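Local coordinates for protein glutathione S-transferase omega-like 2 (PDB 5LKB) that acts as a glutathione-dependent thiol transferase that reduces dehydroascorbate and dimethylarsinic acid and reacts with glutathionyl-(hydro)quinones, at residues Asp298-Gln303 / Asp340-His345; Thr52-Ala57 / Leu290-Ile295; Ile178-Leu181 / Ala185-Glu188. All coordinates share one frame; numbering follows the deposited sequence.

Contact 1. Residues Asp298-Gln303 / Asp340-His345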
loop_
_atom_site.group_PDB
_atom_site.type_symbol
_atom_site.label_atom_id
_atom_site.label_comp_id
_atom_site.label_asym_id
_atom_site.label_seq_id
_atom_site.Cartn_x
_atom_site.Cartn_y
_atom_site.Cartn_z
ATOM N N ASP A 298 -4.958 7.982 -2.375
ATOM C CA ASP A 298 -3.970 7.149 -3.057
ATOM C C ASP A 298 -2.548 7.489 -2.646
ATOM O O ASP A 298 -1.740 6.557 -2.482
ATOM C CB ASP A 298 -4.153 7.187 -4.582
ATOM C CG ASP A 298 -5.453 6.559 -5.037
ATOM O OD1 ASP A 298 -6.170 5.994 -4.183
ATOM O OD2 ASP A 298 -5.747 6.572 -6.256
ATOM N N PRO A 299 -2.169 8.752 -2.478
ATOM C CA PRO A 299 -0.783 9.053 -2.078
ATOM C C PRO A 299 -0.375 8.556 -0.705
ATOM O O PRO A 299 0.821 8.310 -0.484
ATOM C CB PRO A 299 -0.737 10.594 -2.169
ATOM C CG PRO A 299 -1.696 10.924 -3.212
ATOM C CD PRO A 299 -2.846 9.956 -2.996
ATOM N N VAL A 300 -1.309 8.504 0.263
ATOM C CA VAL A 300 -1.014 8.147 1.658
ATOM C C VAL A 300 -1.952 7.089 2.230
ATOM O O VAL A 300 -1.504 6.106 2.827
ATOM C CB VAL A 300 -1.051 9.406 2.562
ATOM C CG1 VAL A 300 -1.059 8.973 4.037
ATOM C CG2 VAL A 300 0.148 10.267 2.203
ATOM N N TYR A 301 -3.258 7.292 2.189
ATOM C CA TYR A 301 -4.116 6.491 3.048
ATOM C C TYR A 301 -4.090 4.991 2.677
ATOM O O TYR A 301 -4.221 4.138 3.554
ATOM C CB TYR A 301 -5.532 7.010 3.067
ATOM C CG TYR A 301 -5.653 8.420 3.641
ATOM C CD1 TYR A 301 -4.835 8.880 4.684
ATOM C CD2 TYR A 301 -6.601 9.270 3.136
ATOM C CE1 TYR A 301 -5.002 10.179 5.220
ATOM C CE2 TYR A 301 -6.785 10.536 3.665
ATOM C CZ TYR A 301 -5.975 10.965 4.691
ATOM O OH TYR A 301 -6.105 12.233 5.238
ATOM N N VAL A 302 -3.949 4.667 1.395
ATOM C CA VAL A 302 -3.868 3.271 0.954
ATOM C C VAL A 302 -2.706 2.529 1.642
ATOM O O VAL A 302 -2.927 1.534 2.353
ATOM C CB VAL A 302 -3.766 3.188 -0.572
ATOM C CG1 VAL A 302 -3.437 1.754 -1.027
ATOM C CG2 VAL A 302 -5.069 3.576 -1.205
ATOM N N GLN A 303 -1.480 3.001 1.485
ATOM C CA GLN A 303 -0.332 2.314 2.066
ATOM C C GLN A 303 -0.199 2.535 3.551
ATOM O O GLN A 303 0.114 1.602 4.312
ATOM C CB GLN A 303 0.950 2.738 1.363
ATOM C CG GLN A 303 2.202 1.983 1.677
ATOM C CD GLN A 303 2.831 2.292 3.006
ATOM O OE1 GLN A 303 2.797 3.422 3.485
ATOM N NE2 GLN A 303 3.420 1.281 3.624
ATOM N N ASP A 340 4.216 16.823 -1.404
ATOM C CA ASP A 340 5.382 16.570 -0.589
ATOM C C ASP A 340 5.039 16.699 0.878
ATOM O O ASP A 340 5.393 15.822 1.658
ATOM C CB ASP A 340 6.545 17.477 -0.957
ATOM C CG ASP A 340 7.071 17.229 -2.373
ATOM O OD1 ASP A 340 7.071 16.102 -2.845
ATOM O OD2 ASP A 340 7.453 18.183 -3.049
ATOM N N HIS A 341 4.346 17.756 1.247
ATOM C CA HIS A 341 3.951 17.895 2.645
ATOM C C HIS A 341 3.044 16.747 3.076
ATOM O O HIS A 341 3.189 16.221 4.183
ATOM C CB HIS A 341 3.223 19.223 2.885
ATOM C CG HIS A 341 4.141 20.396 3.062
ATOM N ND1 HIS A 341 4.123 21.200 4.188
ATOM C CD2 HIS A 341 5.123 20.867 2.264
ATOM C CE1 HIS A 341 5.083 22.095 4.081
ATOM N NE2 HIS A 341 5.692 21.933 2.921
ATOM N N ILE A 342 2.084 16.379 2.225
ATOM C CA ILE A 342 1.170 15.284 2.521
ATOM C C ILE A 342 1.943 13.988 2.802
ATOM O O ILE A 342 1.787 13.353 3.840
ATOM C CB ILE A 342 0.155 15.111 1.392
ATOM C CG1 ILE A 342 -0.854 16.276 1.387
ATOM C CG2 ILE A 342 -0.562 13.786 1.443
ATOM C CD1 ILE A 342 -1.652 16.389 0.132
ATOM N N LYS A 343 2.759 13.559 1.833
ATOM C CA LYS A 343 3.425 12.276 2.005
ATOM C C LYS A 343 4.435 12.279 3.125
ATOM O O LYS A 343 4.535 11.282 3.897
ATOM C CB LYS A 343 4.091 11.836 0.684
ATOM C CG LYS A 343 3.052 11.462 -0.389
ATOM C CD LYS A 343 3.674 11.249 -1.769
ATOM C CE LYS A 343 4.593 10.058 -1.850
ATOM N NZ LYS A 343 3.806 8.866 -1.992
ATOM N N LEU A 344 5.226 13.347 3.210
ATOM C CA LEU A 344 6.228 13.429 4.267
ATOM C C LEU A 344 5.589 13.486 5.646
ATOM O O LEU A 344 6.009 12.789 6.565
ATOM C CB LEU A 344 7.147 14.637 4.042
ATOM C CG LEU A 344 8.122 14.557 2.865
ATOM C CD1 LEU A 344 8.680 15.948 2.621
ATOM C CD2 LEU A 344 9.229 13.543 3.237
ATOM N N HIS A 345 4.544 14.302 5.816
ATOM C CA HIS A 345 3.951 14.404 7.155
ATOM C C HIS A 345 3.597 13.037 7.713
ATOM O O HIS A 345 3.993 12.665 8.833
ATOM C CB HIS A 345 2.688 15.271 7.146
ATOM C CG HIS A 345 1.905 15.107 8.395
ATOM N ND1 HIS A 345 2.411 15.519 9.605
ATOM C CD2 HIS A 345 0.728 14.478 8.657
ATOM C CE1 HIS A 345 1.589 15.130 10.568
ATOM N NE2 HIS A 345 0.557 14.505 10.022
HETATM O O HOH W 1 3.634 8.431 0.856
#

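Contact 2. Residues Thr52-Ala57 / Leu290-Ile295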
loop_
_atom_site.group_PDB
_atom_site.type_symbol
_atom_site.label_atom_id
_atom_site.label_comp_id
_atom_site.label_asym_id
_atom_site.label_seq_id
_atom_site.Cartn_x
_atom_site.Cartn_y
_atom_site.Cartn_z
ATOM N N THR A 52 -9.769 24.753 4.929
ATOM C CA THR A 52 -9.798 26.198 5.135
ATOM C C THR A 52 -9.006 26.932 4.068
ATOM O O THR A 52 -9.367 28.062 3.719
ATOM C CB THR A 52 -9.333 26.561 6.549
ATOM O OG1 THR A 52 -7.942 26.396 6.751
ATOM C CG2 THR A 52 -10.049 25.768 7.606
ATOM N N LEU A 53 -7.909 26.343 3.555
ATOM C CA LEU A 53 -7.155 26.967 2.481
ATOM C C LEU A 53 -7.984 27.032 1.209
ATOM O O LEU A 53 -8.003 28.067 0.531
ATOM C CB LEU A 53 -5.886 26.208 2.212
ATOM C CG LEU A 53 -4.828 26.236 3.262
ATOM C CD1 LEU A 53 -3.620 25.372 2.803
ATOM C CD2 LEU A 53 -4.331 27.635 3.591
ATOM N N ILE A 54 -8.681 25.953 0.867
ATOM C CA ILE A 54 -9.504 25.922 -0.327
ATOM C C ILE A 54 -10.591 27.004 -0.222
ATOM O O ILE A 54 -10.852 27.765 -1.162
ATOM C CB ILE A 54 -10.125 24.531 -0.557
ATOM C CG1 ILE A 54 -8.997 23.519 -0.863
ATOM C CG2 ILE A 54 -11.113 24.555 -1.698
ATOM C CD1 ILE A 54 -9.384 22.099 -0.597
ATOM N N THR A 55 -11.243 27.056 0.930
ATOM C CA THR A 55 -12.352 27.981 1.126
ATOM C C THR A 55 -11.857 29.422 1.131
ATOM O O THR A 55 -12.486 30.293 0.512
ATOM C CB THR A 55 -13.075 27.625 2.423
ATOM O OG1 THR A 55 -13.567 26.268 2.385
ATOM C CG2 THR A 55 -14.322 28.496 2.605
ATOM N N ARG A 56 -10.729 29.685 1.779
ATOM C CA ARG A 56 -10.099 30.996 1.726
ATOM C C ARG A 56 -9.866 31.459 0.292
ATOM O O ARG A 56 -10.092 32.632 -0.060
ATOM C CB ARG A 56 -8.830 31.028 2.589
ATOM C CG ARG A 56 -7.955 32.275 2.432
ATOM C CD ARG A 56 -6.875 32.205 3.432
ATOM N NE ARG A 56 -5.776 33.156 3.238
ATOM C CZ ARG A 56 -4.624 32.946 2.613
ATOM N NH1 ARG A 56 -4.320 31.765 2.035
ATOM N NH2 ARG A 56 -3.703 33.899 2.616
ATOM N N ALA A 57 -9.366 30.578 -0.560
ATOM C CA ALA A 57 -9.155 30.965 -1.951
ATOM C C ALA A 57 -10.469 31.208 -2.685
ATOM O O ALA A 57 -10.605 32.227 -3.391
ATOM C CB ALA A 57 -8.348 29.891 -2.674
ATOM N N LEU A 290 -15.028 16.506 1.226
ATOM C CA LEU A 290 -14.684 15.168 0.716
ATOM C C LEU A 290 -13.328 15.213 0.037
ATOM O O LEU A 290 -12.536 14.256 0.167
ATOM C CB LEU A 290 -15.737 14.675 -0.266
ATOM C CG LEU A 290 -15.486 13.298 -0.913
ATOM C CD1 LEU A 290 -15.427 12.259 0.154
ATOM C CD2 LEU A 290 -16.553 12.971 -1.902
ATOM N N TYR A 291 -13.057 16.262 -0.727
ATOM C CA TYR A 291 -11.821 16.351 -1.523
ATOM C C TYR A 291 -10.564 16.186 -0.667
ATOM O O TYR A 291 -9.585 15.535 -1.092
ATOM C CB TYR A 291 -11.741 17.730 -2.200
ATOM C CG TYR A 291 -10.438 18.019 -2.945
ATOM C CD1 TYR A 291 -9.411 18.602 -2.289
ATOM C CD2 TYR A 291 -10.253 17.679 -4.267
ATOM C CE1 TYR A 291 -8.216 18.878 -2.889
ATOM C CE2 TYR A 291 -9.044 17.958 -4.916
ATOM C CZ TYR A 291 -8.050 18.576 -4.242
ATOM O OH TYR A 291 -6.840 18.858 -4.845
ATOM N N THR A 292 -10.501 16.820 0.486
ATOM C CA THR A 292 -9.244 16.833 1.223
ATOM C C THR A 292 -8.852 15.412 1.645
ATOM O O THR A 292 -7.665 15.109 1.755
ATOM C CB THR A 292 -9.253 17.823 2.363
ATOM O OG1 THR A 292 -10.286 17.424 3.265
ATOM C CG2 THR A 292 -9.507 19.280 1.874
ATOM N N THR A 293 -9.834 14.533 1.838
ATOM C CA THR A 293 -9.544 13.126 2.090
ATOM C C THR A 293 -9.199 12.414 0.795
ATOM O O THR A 293 -8.232 11.623 0.727
ATOM C CB THR A 293 -10.711 12.438 2.787
ATOM O OG1 THR A 293 -10.930 13.078 4.054
ATOM C CG2 THR A 293 -10.416 10.956 3.016
ATOM N N VAL A 294 -10.067 12.537 -0.210
ATOM C CA VAL A 294 -9.905 11.780 -1.451
ATOM C C VAL A 294 -8.566 12.093 -2.119
ATOM O O VAL A 294 -7.893 11.175 -2.596
ATOM C CB VAL A 294 -11.087 11.976 -2.426
ATOM C CG1 VAL A 294 -10.874 11.189 -3.756
ATOM C CG2 VAL A 294 -12.391 11.471 -1.817
ATOM N N ILE A 295 -8.103 13.354 -2.099
ATOM C CA ILE A 295 -6.827 13.714 -2.728
ATOM C C ILE A 295 -5.622 13.085 -2.028
ATOM O O ILE A 295 -4.570 12.897 -2.652
ATOM C CB ILE A 295 -6.698 15.258 -2.853
ATOM C CG1 ILE A 295 -5.732 15.617 -3.984
ATOM C CG2 ILE A 295 -6.291 15.897 -1.565
ATOM C CD1 ILE A 295 -6.192 15.280 -5.378
#

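Contact 3. Residues Ile178-Leu181 / Ala185-Glu188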
loop_
_atom_site.group_PDB
_atom_site.type_symbol
_atom_site.label_atom_id
_atom_site.label_comp_id
_atom_site.label_asym_id
_atom_site.label_seq_id
_atom_site.Cartn_x
_atom_site.Cartn_y
_atom_site.Cartn_z
ATOM N N ILE A 178 -14.670 27.083 7.992
ATOM C CA ILE A 178 -15.129 27.235 6.616
ATOM C C ILE A 178 -16.521 27.883 6.521
ATOM O O ILE A 178 -16.850 28.491 5.497
ATOM C CB ILE A 178 -14.999 25.881 5.861
ATOM C CG1 ILE A 178 -15.944 24.826 6.453
ATOM C CG2 ILE A 178 -13.544 25.487 5.791
ATOM C CD1 ILE A 178 -15.763 23.422 5.768
ATOM N N ARG A 179 -17.332 27.759 7.574
ATOM C CA ARG A 179 -18.598 28.479 7.617
ATOM C C ARG A 179 -18.333 29.956 7.847
ATOM O O ARG A 179 -18.953 30.816 7.201
ATOM C CB ARG A 179 -19.471 27.880 8.723
ATOM C CG ARG A 179 -20.102 26.523 8.399
ATOM C CD ARG A 179 -21.043 26.553 7.198
ATOM N NE ARG A 179 -21.401 25.206 6.711
ATOM C CZ ARG A 179 -22.400 24.466 7.146
ATOM N NH1 ARG A 179 -23.218 24.939 8.112
ATOM N NH2 ARG A 179 -22.626 23.266 6.620
ATOM N N ILE A 180 -17.379 30.277 8.721
ATOM C CA ILE A 180 -17.034 31.699 8.909
ATOM C C ILE A 180 -16.582 32.317 7.594
ATOM O O ILE A 180 -17.046 33.403 7.190
ATOM C CB ILE A 180 -15.993 31.852 10.021
ATOM C CG1 ILE A 180 -16.525 31.371 11.366
ATOM C CG2 ILE A 180 -15.503 33.327 10.160
ATOM C CD1 ILE A 180 -15.455 31.315 12.493
ATOM N N LEU A 181 -15.653 31.645 6.889
ATOM C CA LEU A 181 -15.137 32.200 5.648
ATOM C C LEU A 181 -16.223 32.345 4.640
ATOM O O LEU A 181 -16.183 33.270 3.854
ATOM C CB LEU A 181 -14.050 31.249 5.110
ATOM C CG LEU A 181 -12.813 31.142 6.001
ATOM C CD1 LEU A 181 -11.886 30.083 5.477
ATOM C CD2 LEU A 181 -12.007 32.431 6.192
ATOM N N ALA A 185 -19.492 37.661 6.747
ATOM C CA ALA A 185 -18.618 38.433 7.630
ATOM C C ALA A 185 -17.607 39.313 6.913
ATOM O O ALA A 185 -17.409 40.473 7.292
ATOM C CB ALA A 185 -17.891 37.527 8.622
ATOM N N PHE A 186 -16.965 38.823 5.853
ATOM C CA PHE A 186 -15.846 39.557 5.278
ATOM C C PHE A 186 -16.227 40.215 3.950
ATOM O O PHE A 186 -15.360 40.651 3.178
ATOM C CB PHE A 186 -14.605 38.634 5.172
ATOM C CG PHE A 186 -13.967 38.333 6.518
ATOM C CD1 PHE A 186 -13.020 39.151 7.080
ATOM C CD2 PHE A 186 -14.220 37.110 7.166
ATOM C CE1 PHE A 186 -12.410 38.833 8.342
ATOM C CE2 PHE A 186 -13.663 36.817 8.357
ATOM C CZ PHE A 186 -12.722 37.645 8.950
ATOM N N ASP A 187 -17.538 40.320 3.675
ATOM C CA ASP A 187 -18.009 40.707 2.350
ATOM C C ASP A 187 -17.574 42.122 1.977
ATOM O O ASP A 187 -17.392 42.414 0.798
ATOM C CB ASP A 187 -19.538 40.665 2.267
ATOM C CG ASP A 187 -20.103 39.265 2.114
ATOM O OD1 ASP A 187 -19.309 38.295 2.043
ATOM O OD2 ASP A 187 -21.352 39.136 2.065
ATOM N N GLU A 188 -17.417 42.998 2.967
ATOM C CA GLU A 188 -16.989 44.367 2.697
ATOM C C GLU A 188 -15.579 44.446 2.149
ATOM O O GLU A 188 -15.184 45.501 1.631
ATOM C CB GLU A 188 -16.986 45.186 3.993
ATOM C CG GLU A 188 -18.276 45.361 4.755
ATOM C CD GLU A 188 -17.986 45.812 6.200
ATOM O OE1 GLU A 188 -17.451 44.992 7.027
ATOM O OE2 GLU A 188 -18.253 47.004 6.513
HETATM O O HOH W 2 -16.745 35.992 4.728
#

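Contact 1. Residues Asp298-Gln303 / Asp340-His345
V300 CG2 meets I342 CG2 at 3.7 Å, methyl against methyl, where two helices of the all-helical C-terminal domain run side by side. The axes of the short segments 298-303 and 340-345 point the same way within 19° and approach to 9.3 Å. This apolar side is the tight part. With V300 CG1 anti to the backbone N, CG2 is left facing the other helix, where it also lies 3.8 Å from K343 CA. The V300 and I342 side chains cross at a slant.

Beside this apolar seam the contact is looser and polar, bridged by a single water. P299 O lies at a kink: the turn widens at 298-301 and N of Q303 does not reach back to it. Water 1 serves it instead, donating to P299 O at 3.1 Å. The same water accepts from K343 NZ at 2.9 Å. The lysine itself makes just a weak bond from NZ to P299 O, 3.4 Å long; its stronger partner is P360 O, outside both segments. Two bends near its end (chi3 66°, chi4 80°) curl the amino group round to this side, while its CG packs against V300 CG2.

Helix 339-349 also borders the active site: the I342 side chain is about 8 Å from that of the nucleophile C46, and the H345 ring stacks on W79, a glutathione-binding residue. The chemistry is thus divided: methyls pack between the helices on one side, while on the other a buried ammonium and one water satisfy the carbonyl that the kink leaves without its helical N-H partner.

Contact 2. Residues Thr52-Ala57 / Leu290-Ile295
The backbones of helical segments 52-57 and 290-295 stay well apart, their nearest CA atoms, I54 and T292, being 9.2 Å from each other. Here the two halves of the glutathione transferase fold face each other: helix 47-58 belongs to the thioredoxin-like N-terminal domain, helix 285-304 to the all-helical C-terminal domain. Side chains span the gap, and the small interface is buried, its centre about 4 Å from the centre of the chain.

I54 does most of the reaching. Its CG1 is anti to the carbonyl carbon (chi1 -66°) and the branch runs on extended, carrying CD1 across to the other helix. There CD1 faces the notch between T292 and Y291, 3.8 Å from T292 CG2 and 3.9 Å from Y291 CD1. It comes to the tyrosine ring obliquely, with Y291 CE1 only slightly farther off at 4.1 Å. On one face of that ring lies I295 CB, 3.8 Å above the plane and offset toward the rim. F333 meets the ring edge-to-face, and Y291 OH is hydrogen-bonded to T337 OG1, so the hydroxyl end is tethered and the ring is packed by I295 and F333.

T292 is two-sided. Its methyl joins the apolar contact, while its hydroxyl makes a weak bond to R289 O in its own helix and a second bond across the domains. The T292 side chain is about 8 Å from that of the nucleophile C46, and the interdomain bond runs from T292 OG1 to P47 O, the carbonyl of the residue directly following that cysteine.

Contact 3. Residues Ile178-Leu181 / Ala185-Glu188
L181 O, near the C-terminal end of helix 174-182, accepts a hydrogen bond of 2.9 Å from water 2. The same water accepts from F186 N at 3.1 Å and so joins the helix to the chain that has just left it. The neighbouring carbonyl is served differently: I180 O is hydrogen-bonded to S183 OG, which also takes A185 N. One serine hydroxyl therefore ties the last turn to the loop, while A185 CB rests 4.4 Å from I180 O.

The apolar half of the contact is light. F186 points its ring back toward helix 174-182, CG anti to the carbonyl carbon (chi1 -72°), and offers its edge to the isoleucine. I180 CG2 lies near the ring plane, 4.3 Å from F186 CE2. Water 2 also sits in plane at the ring's edge, and L61 packs against F186 from elsewhere in the chain.

S174 begins this helix and E173 directly precedes it; both bind glutathione. The arrangement is that of a helix end in the thioredoxin-like domain of a glutathione transferase, where carbonyls of the final turn find a water and a serine as the chain sets out toward the helical domain.

How the contacts relate
From the N terminus, helix 47-58 supplies residues 52-57 and opens contact 2. Before that loop closes, the chain completes the thioredoxin-like sheet and makes contact 3, a short local turn at 178-181/185-188 nested inside it. Residues 290-295 then close contact 2, joining the two domains. Contact 1 follows in series, from 298-303 to 340-345, wholly within the helical domain. Helix 285-304 serves contacts 2 and 1 in turn, Y301 packing against T293 O. Contacts 2 and 3 meet where T52 and T55 touch I178 and L181. Contacts 1 and 3 lie on opposite sides of the chain's centre, about 15 Å apart at their nearest atoms.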